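Local structure of glucose-6-phosphate 1-dehydrogenase (Kluyveromyces lactis, 7E6I) at residues K187-N192 against E376-K381; Q248-L253 against I333-G338; L253-P258 against E264-E269. The protein catalyses the NADP(+)-dependent oxidation of glucose 6-phosphate to 6-phosphogluconolactone, probably as the rate-limiting first step of the oxidative pentose phosphate pathway. All coordinates share one frame; numbering follows the deposited sequence.

Interaction 1 of 3, residues K187-N192 against E376-K381; sequences KEMVKN and EAIYLK. With BG6 (6-O-phosphono-beta-D-glucopyranose), chain B.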
loop_
_atom_site.group_PDB
_atom_site.type_symbol
_atom_site.label_atom_id
_atom_site.label_comp_id
_atom_site.label_asym_id
_atom_site.label_seq_id
_atom_site.Cartn_x
_atom_site.Cartn_y
_atom_site.Cartn_z
ATOM N N LYS A 187 0.987 5.199 4.513
ATOM C CA LYS A 187 1.443 6.497 4.027
ATOM C C LYS A 187 0.604 7.617 4.627
ATOM O O LYS A 187 -0.620 7.508 4.735
ATOM C CB LYS A 187 1.359 6.556 2.505
ATOM C CG LYS A 187 2.326 5.631 1.785
ATOM C CD LYS A 187 2.244 5.818 0.277
ATOM C CE LYS A 187 3.074 4.769 -0.446
ATOM N NZ LYS A 187 4.503 5.180 -0.649
ATOM N N GLU A 188 1.277 8.707 5.007
ATOM C CA GLU A 188 0.627 9.769 5.769
ATOM C C GLU A 188 -0.625 10.265 5.062
ATOM O O GLU A 188 -1.703 10.325 5.656
ATOM C CB GLU A 188 1.616 10.911 6.000
ATOM C CG GLU A 188 1.003 12.210 6.484
ATOM C CD GLU A 188 0.504 12.156 7.933
ATOM O OE1 GLU A 188 0.874 11.215 8.671
ATOM O OE2 GLU A 188 -0.265 13.067 8.333
ATOM N N MET A 189 -0.516 10.572 3.769
ATOM C CA MET A 189 -1.658 11.159 3.077
ATOM C C MET A 189 -2.762 10.135 2.841
ATOM O O MET A 189 -3.943 10.496 2.827
ATOM C CB MET A 189 -1.214 11.796 1.759
ATOM C CG MET A 189 -2.292 12.641 1.085
ATOM S SD MET A 189 -2.664 14.186 1.963
ATOM C CE MET A 189 -1.025 14.682 2.438
ATOM N N VAL A 190 -2.420 8.858 2.663
ATOM C CA VAL A 190 -3.480 7.862 2.596
ATOM C C VAL A 190 -4.248 7.815 3.917
ATOM O O VAL A 190 -5.482 7.718 3.927
ATOM C CB VAL A 190 -2.908 6.486 2.208
ATOM C CG1 VAL A 190 -4.021 5.433 2.179
ATOM C CG2 VAL A 190 -2.233 6.572 0.847
ATOM N N LYS A 191 -3.536 7.927 5.054
ATOM C CA LYS A 191 -4.191 7.874 6.361
ATOM C C LYS A 191 -5.072 9.090 6.640
ATOM O O LYS A 191 -5.987 8.995 7.460
ATOM C CB LYS A 191 -3.153 7.721 7.477
ATOM C CG LYS A 191 -2.457 6.366 7.484
ATOM C CD LYS A 191 -1.655 6.132 8.773
ATOM C CE LYS A 191 -0.424 7.032 8.860
ATOM N NZ LYS A 191 0.097 7.109 10.260
ATOM N N ASN A 192 -4.841 10.220 5.976
ATOM C CA ASN A 192 -5.701 11.382 6.168
ATOM C C ASN A 192 -7.031 11.308 5.412
ATOM O O ASN A 192 -7.898 12.152 5.661
ATOM C CB ASN A 192 -4.981 12.655 5.716
ATOM C CG ASN A 192 -3.692 12.909 6.472
ATOM O OD1 ASN A 192 -3.573 12.586 7.652
ATOM N ND2 ASN A 192 -2.720 13.511 5.795
ATOM N N GLU A 376 3.302 15.518 -0.687
ATOM C CA GLU A 376 2.023 15.505 0.028
ATOM C C GLU A 376 1.322 16.859 0.002
ATOM O O GLU A 376 1.819 17.826 0.591
ATOM C CB GLU A 376 2.228 15.103 1.493
ATOM C CG GLU A 376 2.670 13.691 1.715
ATOM C CD GLU A 376 4.129 13.620 2.100
ATOM O OE1 GLU A 376 4.958 14.310 1.456
ATOM O OE2 GLU A 376 4.445 12.877 3.059
ATOM N N ALA A 377 0.178 16.940 -0.676
ATOM C CA ALA A 377 -0.518 18.209 -0.823
ATOM C C ALA A 377 -1.966 17.961 -1.217
ATOM O O ALA A 377 -2.327 16.880 -1.695
ATOM C CB ALA A 377 0.162 19.103 -1.861
ATOM N N ILE A 378 -2.788 18.989 -1.011
ATOM C CA ILE A 378 -4.159 19.017 -1.500
ATOM C C ILE A 378 -4.359 20.314 -2.270
ATOM O O ILE A 378 -3.967 21.382 -1.794
ATOM C CB ILE A 378 -5.166 18.892 -0.346
ATOM C CG1 ILE A 378 -5.052 17.505 0.281
ATOM C CG2 ILE A 378 -6.575 19.148 -0.838
ATOM C CD1 ILE A 378 -5.568 17.443 1.693
ATOM N N TYR A 379 -4.940 20.222 -3.466
ATOM C CA TYR A 379 -5.208 21.388 -4.301
ATOM C C TYR A 379 -6.681 21.417 -4.673
ATOM O O TYR A 379 -7.266 20.378 -4.996
ATOM C CB TYR A 379 -4.373 21.382 -5.590
ATOM C CG TYR A 379 -2.905 21.161 -5.368
ATOM C CD1 TYR A 379 -2.098 22.194 -4.917
ATOM C CD2 TYR A 379 -2.326 19.918 -5.589
ATOM C CE1 TYR A 379 -0.744 22.005 -4.701
ATOM C CE2 TYR A 379 -0.982 19.714 -5.359
ATOM C CZ TYR A 379 -0.193 20.765 -4.921
ATOM O OH TYR A 379 1.155 20.600 -4.690
ATOM N N LEU A 380 -7.275 22.606 -4.637
ATOM C CA LEU A 380 -8.670 22.796 -5.018
ATOM C C LEU A 380 -8.734 23.855 -6.105
ATOM O O LEU A 380 -8.268 24.983 -5.909
ATOM C CB LEU A 380 -9.528 23.218 -3.827
ATOM C CG LEU A 380 -9.690 22.243 -2.655
ATOM C CD1 LEU A 380 -8.516 22.382 -1.739
ATOM C CD2 LEU A 380 -10.980 22.504 -1.872
ATOM N N LYS A 381 -9.296 23.487 -7.244
ATOM C CA LYS A 381 -9.582 24.450 -8.286
ATOM C C LYS A 381 -10.891 25.146 -7.929
ATOM O O LYS A 381 -11.931 24.487 -7.788
ATOM C CB LYS A 381 -9.664 23.737 -9.629
ATOM C CG LYS A 381 -9.721 24.666 -10.813
ATOM C CD LYS A 381 -9.305 23.952 -12.053
ATOM C CE LYS A 381 -9.759 24.679 -13.270
ATOM N NZ LYS A 381 -10.013 23.696 -14.337
HETATM C C1 BG6 B . 5.457 -2.322 -4.936
HETATM C C2 BG6 B . 5.546 -2.671 -6.421
HETATM O O1 BG6 B . 4.414 -2.938 -4.292
HETATM O O5 BG6 B . 5.247 -0.843 -4.793
HETATM C C3 BG6 B . 6.618 -1.893 -7.101
HETATM O O2 BG6 B . 5.774 -4.074 -6.615
HETATM C C4 BG6 B . 6.388 -0.424 -6.966
HETATM O O3 BG6 B . 6.641 -2.201 -8.521
HETATM C C5 BG6 B . 6.270 -0.033 -5.492
HETATM O O4 BG6 B . 7.472 0.269 -7.597
HETATM C C6 BG6 B . 5.865 1.402 -5.290
HETATM O O6 BG6 B . 5.777 1.633 -3.896
HETATM P P BG6 B . 6.152 3.150 -3.332
HETATM O O1P BG6 B . 5.255 4.033 -4.179
HETATM O O2P BG6 B . 7.617 3.404 -3.565
HETATM O O3P BG6 B . 5.876 3.318 -1.839
#
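Met189 carries nearly all of this contact through the methyl at its tip, which presses on the aliphatic part of Glu376, only two residues on from the lysine that grips the substrate phosphate. Met189 CE lies 3.4 Å from Glu376 CB and touches CG as well, the two side chains crossing at a slant. The methionine leaves the helix with CG opposite its backbone N (chi1 -170°), and bends at chi2 and again at chi3 curl the chain round, bringing the methyl onto Glu376 just where the chain enters strand 377-385; CE is also 4.0 Å from Ala377 N. The sulfur touches the strand more loosely, SD lying 4.4 Å from Ile378 CD1.

Two residues earlier, Lys187 takes no part in this packing. It occupies the N-cap position of helix 188-191, and its carbonyl receives the amide of Lys191. Its chain runs extended until a bend at the last torsion, where NZ donates to BG6 O3P over 2.6 Å. Gln373 OE1 and, by a cation-pi contact, Tyr184 hold the ammonium as it meets the phosphate, one of several groups that bind the substrate.

Around the methionine, Tyr406 of helix 403-406 touches both Met189 and Glu376, and Tyr402 reaches Met189 and Ile378. Ile370 of strand 367-373, the antiparallel neighbour of strand 377-385, also packs on Met189, placing the short helix against the sheet.

Interaction 2 of 3, residues Q248-L253 against I333-G338; sequences QVLTLL and IVMRAG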
loop_
_atom_site.group_PDB
_atom_site.type_symbol
_atom_site.label_atom_id
_atom_site.label_comp_id
_atom_site.label_asym_id
_atom_site.label_seq_id
_atom_site.Cartn_x
_atom_site.Cartn_y
_atom_site.Cartn_z
ATOM N N GLN A 248 -6.868 -0.162 -2.797
ATOM C CA GLN A 248 -6.997 0.262 -1.406
ATOM C C GLN A 248 -7.383 1.734 -1.315
ATOM O O GLN A 248 -8.362 2.091 -0.652
ATOM C CB GLN A 248 -5.684 0.015 -0.661
ATOM C CG GLN A 248 -5.470 -1.418 -0.202
ATOM C CD GLN A 248 -6.507 -1.871 0.816
ATOM O OE1 GLN A 248 -7.191 -1.056 1.428
ATOM N NE2 GLN A 248 -6.625 -3.174 1.000
ATOM N N VAL A 249 -6.614 2.602 -1.984
ATOM C CA VAL A 249 -6.919 4.029 -2.008
ATOM C C VAL A 249 -8.355 4.267 -2.457
ATOM O O VAL A 249 -9.105 5.025 -1.833
ATOM C CB VAL A 249 -5.926 4.766 -2.922
ATOM C CG1 VAL A 249 -6.407 6.200 -3.174
ATOM C CG2 VAL A 249 -4.528 4.726 -2.326
ATOM N N LEU A 250 -8.752 3.639 -3.566
ATOM C CA LEU A 250 -10.076 3.888 -4.135
ATOM C C LEU A 250 -11.150 3.495 -3.145
ATOM O O LEU A 250 -12.177 4.169 -2.996
ATOM C CB LEU A 250 -10.227 3.096 -5.437
ATOM C CG LEU A 250 -11.586 3.130 -6.130
ATOM C CD1 LEU A 250 -11.955 4.590 -6.488
ATOM C CD2 LEU A 250 -11.573 2.230 -7.371
ATOM N N THR A 251 -10.889 2.424 -2.428
ATOM C CA THR A 251 -11.799 1.941 -1.405
ATOM C C THR A 251 -11.982 2.981 -0.292
ATOM O O THR A 251 -13.107 3.255 0.147
ATOM C CB THR A 251 -11.214 0.603 -0.930
ATOM O OG1 THR A 251 -12.036 -0.463 -1.389
ATOM C CG2 THR A 251 -11.054 0.528 0.485
ATOM N N LEU A 252 -10.890 3.623 0.129
ATOM C CA LEU A 252 -10.989 4.687 1.117
ATOM C C LEU A 252 -11.757 5.893 0.587
ATOM O O LEU A 252 -12.368 6.621 1.375
ATOM C CB LEU A 252 -9.594 5.091 1.556
ATOM C CG LEU A 252 -8.844 3.967 2.262
ATOM C CD1 LEU A 252 -7.353 4.290 2.395
ATOM C CD2 LEU A 252 -9.488 3.715 3.629
ATOM N N LEU A 253 -11.731 6.137 -0.733
ATOM C CA LEU A 253 -12.426 7.283 -1.314
ATOM C C LEU A 253 -13.904 7.033 -1.553
ATOM O O LEU A 253 -14.669 7.999 -1.688
ATOM C CB LEU A 253 -11.800 7.670 -2.653
ATOM C CG LEU A 253 -10.361 8.171 -2.639
ATOM C CD1 LEU A 253 -9.773 8.117 -4.067
ATOM C CD2 LEU A 253 -10.265 9.575 -2.052
ATOM N N ILE A 333 -15.295 5.724 -12.895
ATOM C CA ILE A 333 -14.077 5.695 -12.096
ATOM C C ILE A 333 -12.949 5.119 -12.945
ATOM O O ILE A 333 -13.137 4.109 -13.631
ATOM C CB ILE A 333 -14.294 4.867 -10.825
ATOM C CG1 ILE A 333 -15.318 5.560 -9.941
ATOM C CG2 ILE A 333 -12.990 4.610 -10.093
ATOM C CD1 ILE A 333 -15.920 4.622 -8.933
ATOM N N VAL A 334 -11.782 5.757 -12.919
ATOM C CA VAL A 334 -10.626 5.247 -13.642
ATOM C C VAL A 334 -9.468 5.055 -12.669
ATOM O O VAL A 334 -9.147 5.953 -11.876
ATOM C CB VAL A 334 -10.213 6.175 -14.796
ATOM C CG1 VAL A 334 -8.890 5.693 -15.415
ATOM C CG2 VAL A 334 -11.295 6.227 -15.853
ATOM N N MET A 335 -8.841 3.888 -12.732
ATOM C CA MET A 335 -7.537 3.665 -12.123
ATOM C C MET A 335 -6.537 3.516 -13.253
ATOM O O MET A 335 -6.788 2.777 -14.209
ATOM C CB MET A 335 -7.532 2.417 -11.247
ATOM C CG MET A 335 -8.071 2.639 -9.838
ATOM S SD MET A 335 -7.954 1.139 -8.813
ATOM C CE MET A 335 -7.017 0.088 -9.913
ATOM N N ARG A 336 -5.416 4.218 -13.159
ATOM C CA ARG A 336 -4.419 4.135 -14.212
ATOM C C ARG A 336 -3.029 4.129 -13.592
ATOM O O ARG A 336 -2.727 4.942 -12.714
ATOM C CB ARG A 336 -4.580 5.278 -15.232
ATOM C CG ARG A 336 -4.492 6.710 -14.694
ATOM C CD ARG A 336 -4.931 7.672 -15.810
ATOM N NE ARG A 336 -5.207 9.054 -15.404
ATOM C CZ ARG A 336 -4.290 10.019 -15.389
ATOM N NH1 ARG A 336 -3.046 9.735 -15.741
ATOM N NH2 ARG A 336 -4.607 11.265 -15.038
ATOM N N ALA A 337 -2.203 3.189 -14.033
ATOM C CA ALA A 337 -0.871 2.977 -13.486
ATOM C C ALA A 337 0.098 2.658 -14.620
ATOM O O ALA A 337 -0.243 1.895 -15.532
ATOM C CB ALA A 337 -0.862 1.833 -12.472
ATOM N N GLY A 338 1.302 3.233 -14.553
ATOM C CA GLY A 338 2.315 2.959 -15.553
ATOM C C GLY A 338 3.718 3.094 -15.007
ATOM O O GLY A 338 3.992 3.910 -14.118
#
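Leu250 sets its forked end against two residues of strand 333-338, and the contact is entirely apolar. The two methyls of the fork both reach the same atom, Ile333 CG2: Leu250 CD1 comes to 3.8 Å from that branch and CD2 to 3.9 Å, so the isoleucine methyl sits almost equally far from either prong. CD2 does double duty, since it also lies 4.0 Å from SD of Met335. Leucine and isoleucine approach each other at a slant, and so do leucine and methionine.

The torsions account for this. Leu250 CG stands opposite the backbone N (chi1 175°), which throws the fork outward from the helix toward the strand. In Ile333 the short branch CG2 faces the leucine, while the longer CG1 arm, placed beside the backbone N (chi1 -65°), is turned away from the leucine methyls. Met335 is extended at chi2 and bent at chi3, so that SD is its atom nearest Leu250, with CE farther off. Leu246 and Met242, about one and two helical turns before Leu250, pack on the same methionine.

Ile333 and Met335 are two apart on the strand and so present the same face to the helix. Val334 points to the other side, where Phe474 and Leu475 of helix 471-476 receive it. Strand 333-338 pairs in parallel with 212-220 and antiparallel with 316-321.

The result is the helix-on-sheet core of the C-terminal domain of glucose-6-phosphate dehydrogenase, in which helix 236-254, the carrier of the probable proton acceptor His245, rests on one face of the large mixed sheet.

Interaction 3 of 3, residues L253-P258 against E264-E269; sequences LTMERP and ESVRDE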
loop_
_atom_site.group_PDB
_atom_site.type_symbol
_atom_site.label_atom_id
_atom_site.label_comp_id
_atom_site.label_asym_id
_atom_site.label_seq_id
_atom_site.Cartn_x
_atom_site.Cartn_y
_atom_site.Cartn_z
ATOM N N LEU A 253 -11.731 6.137 -0.733
ATOM C CA LEU A 253 -12.426 7.283 -1.314
ATOM C C LEU A 253 -13.904 7.033 -1.553
ATOM O O LEU A 253 -14.669 7.999 -1.688
ATOM C CB LEU A 253 -11.800 7.670 -2.653
ATOM C CG LEU A 253 -10.361 8.171 -2.639
ATOM C CD1 LEU A 253 -9.773 8.117 -4.067
ATOM C CD2 LEU A 253 -10.265 9.575 -2.052
ATOM N N THR A 254 -14.326 5.768 -1.639
ATOM C CA THR A 254 -15.698 5.458 -2.017
ATOM C C THR A 254 -16.520 4.809 -0.909
ATOM O O THR A 254 -17.749 4.757 -1.035
ATOM C CB THR A 254 -15.725 4.536 -3.253
ATOM O OG1 THR A 254 -14.981 3.345 -2.976
ATOM C CG2 THR A 254 -15.121 5.213 -4.483
ATOM N N MET A 255 -15.892 4.299 0.157
ATOM C CA MET A 255 -16.680 3.616 1.178
ATOM C C MET A 255 -17.621 4.583 1.876
ATOM O O MET A 255 -17.445 5.804 1.828
ATOM C CB MET A 255 -15.793 2.975 2.243
ATOM C CG MET A 255 -15.017 3.978 3.086
ATOM S SD MET A 255 -13.696 3.236 4.050
ATOM C CE MET A 255 -14.447 3.344 5.686
ATOM N N GLU A 256 -18.620 4.020 2.551
ATOM C CA GLU A 256 -19.449 4.800 3.463
ATOM C C GLU A 256 -18.740 4.975 4.803
ATOM O O GLU A 256 -17.699 4.362 5.079
ATOM C CB GLU A 256 -20.804 4.137 3.694
ATOM C CG GLU A 256 -21.603 3.867 2.423
ATOM C CD GLU A 256 -22.069 5.142 1.725
ATOM O OE1 GLU A 256 -22.494 6.101 2.424
ATOM O OE2 GLU A 256 -22.018 5.182 0.474
ATOM N N ARG A 257 -19.328 5.820 5.643
ATOM C CA ARG A 257 -18.705 6.190 6.908
ATOM C C ARG A 257 -18.778 5.015 7.876
ATOM O O ARG A 257 -19.842 4.414 8.032
ATOM C CB ARG A 257 -19.403 7.422 7.500
ATOM C CG ARG A 257 -18.954 7.825 8.911
ATOM C CD ARG A 257 -19.980 8.741 9.604
ATOM N NE ARG A 257 -20.164 9.957 8.825
ATOM C CZ ARG A 257 -19.473 11.081 9.014
ATOM N NH1 ARG A 257 -18.568 11.149 9.995
ATOM N NH2 ARG A 257 -19.689 12.142 8.227
ATOM N N PRO A 258 -17.685 4.644 8.519
ATOM C CA PRO A 258 -17.777 3.601 9.550
ATOM C C PRO A 258 -18.717 4.053 10.659
ATOM O O PRO A 258 -18.671 5.201 11.110
ATOM C CB PRO A 258 -16.331 3.430 10.037
ATOM C CG PRO A 258 -15.457 4.273 9.140
ATOM C CD PRO A 258 -16.317 5.146 8.289
ATOM N N GLU A 264 -12.668 -2.742 12.990
ATOM C CA GLU A 264 -13.402 -3.586 12.064
ATOM C C GLU A 264 -14.569 -2.859 11.413
ATOM O O GLU A 264 -15.113 -3.355 10.425
ATOM C CB GLU A 264 -13.913 -4.842 12.775
ATOM C CG GLU A 264 -12.837 -5.748 13.341
ATOM C CD GLU A 264 -11.801 -6.191 12.305
ATOM O OE1 GLU A 264 -12.062 -6.102 11.072
ATOM O OE2 GLU A 264 -10.723 -6.656 12.733
ATOM N N SER A 265 -14.998 -1.718 11.950
ATOM C CA SER A 265 -16.007 -0.954 11.235
ATOM C C SER A 265 -15.413 -0.279 10.009
ATOM O O SER A 265 -16.098 -0.156 8.991
ATOM C CB SER A 265 -16.674 0.067 12.148
ATOM O OG SER A 265 -17.654 -0.577 12.946
ATOM N N VAL A 266 -14.154 0.156 10.082
ATOM C CA VAL A 266 -13.466 0.628 8.883
ATOM C C VAL A 266 -13.410 -0.483 7.856
ATOM O O VAL A 266 -13.724 -0.295 6.673
ATOM C CB VAL A 266 -12.051 1.124 9.228
ATOM C CG1 VAL A 266 -11.327 1.470 7.973
ATOM C CG2 VAL A 266 -12.115 2.335 10.134
ATOM N N ARG A 267 -13.024 -1.669 8.299
ATOM C CA ARG A 267 -12.829 -2.759 7.363
ATOM C C ARG A 267 -14.163 -3.236 6.789
ATOM O O ARG A 267 -14.252 -3.520 5.593
ATOM C CB ARG A 267 -12.040 -3.862 8.056
ATOM C CG ARG A 267 -10.588 -3.822 7.645
ATOM C CD ARG A 267 -9.572 -4.098 8.716
ATOM N NE ARG A 267 -9.759 -5.360 9.415
ATOM C CZ ARG A 267 -8.868 -6.353 9.460
ATOM N NH1 ARG A 267 -7.712 -6.282 8.808
ATOM N NH2 ARG A 267 -9.146 -7.440 10.169
ATOM N N ASP A 268 -15.223 -3.260 7.599
ATOM C CA ASP A 268 -16.545 -3.621 7.091
ATOM C C ASP A 268 -16.972 -2.708 5.950
ATOM O O ASP A 268 -17.603 -3.162 4.985
ATOM C CB ASP A 268 -17.596 -3.538 8.204
ATOM C CG ASP A 268 -17.495 -4.669 9.222
ATOM O OD1 ASP A 268 -16.876 -5.720 8.937
ATOM O OD2 ASP A 268 -18.048 -4.484 10.327
ATOM N N GLU A 269 -16.683 -1.406 6.057
ATOM C CA GLU A 269 -17.124 -0.501 5.002
ATOM C C GLU A 269 -16.283 -0.668 3.739
ATOM O O GLU A 269 -16.806 -0.528 2.626
ATOM C CB GLU A 269 -17.087 0.944 5.489
ATOM C CG GLU A 269 -18.051 1.246 6.638
ATOM C CD GLU A 269 -19.500 0.854 6.350
ATOM O OE1 GLU A 269 -19.946 0.965 5.187
ATOM O OE2 GLU A 269 -20.211 0.452 7.291
HETATM O O HOH W 1 -19.145 1.073 2.760
#
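Met255 sets its methyl against helix 263-276, CE lying 3.6 Å from Glu269 CB and 3.8 Å from Val266 O. Its CG occupies the position between the backbone N and the carbonyl carbon (chi1 66°); the chain stays extended at chi2 and bends at chi3, crossing Glu269 at about a right angle.

In Glu269, CG stands opposite the carbonyl carbon, and a turn at chi2 (-54°) folds the carboxylate back over the loop, with Glu269 CG 3.5 Å from Glu256 O and 3.8 Å from Pro258 CA. OE1 receives a hydrogen bond of 2.6 Å from a water that also donates to Glu269 O and accepts from Glu256 N. The Glu256 carboxylate turns outward to a salt bridge with Arg327. With an alanine in place of Glu269, this water would probably lose one of its three partners, and Pro258 CA and the Glu256 carbonyl their contact with CG.

Pro258 and Val266 run abreast, Pro258 CG 4.0 Å from Val266 CG2. Such packing is that of a helix-loop-helix connection: the loop leaving helix 236-254 folds along the first turns of helix 263-276.

Helix 236-254 links interactions 2 and 3, which share Leu253 and have centres 16 Å apart: one uses the helix where it lies on the sheet, the other the loop in which it ends. Interaction 1 touches interaction 2 through Val190 CG1, 3.5 Å from Leu252 CD1, and its strand belongs to the same mixed sheet as strand 333-338. Interactions 1 and 3 do not touch, their nearest atoms being about 8 Å apart. The substrate is held by Lys187 of interaction 1 and by Asp240 and His245, earlier on helix 236-254, among others; the Met335 side chain of interaction 2 stays about 13 Å from it.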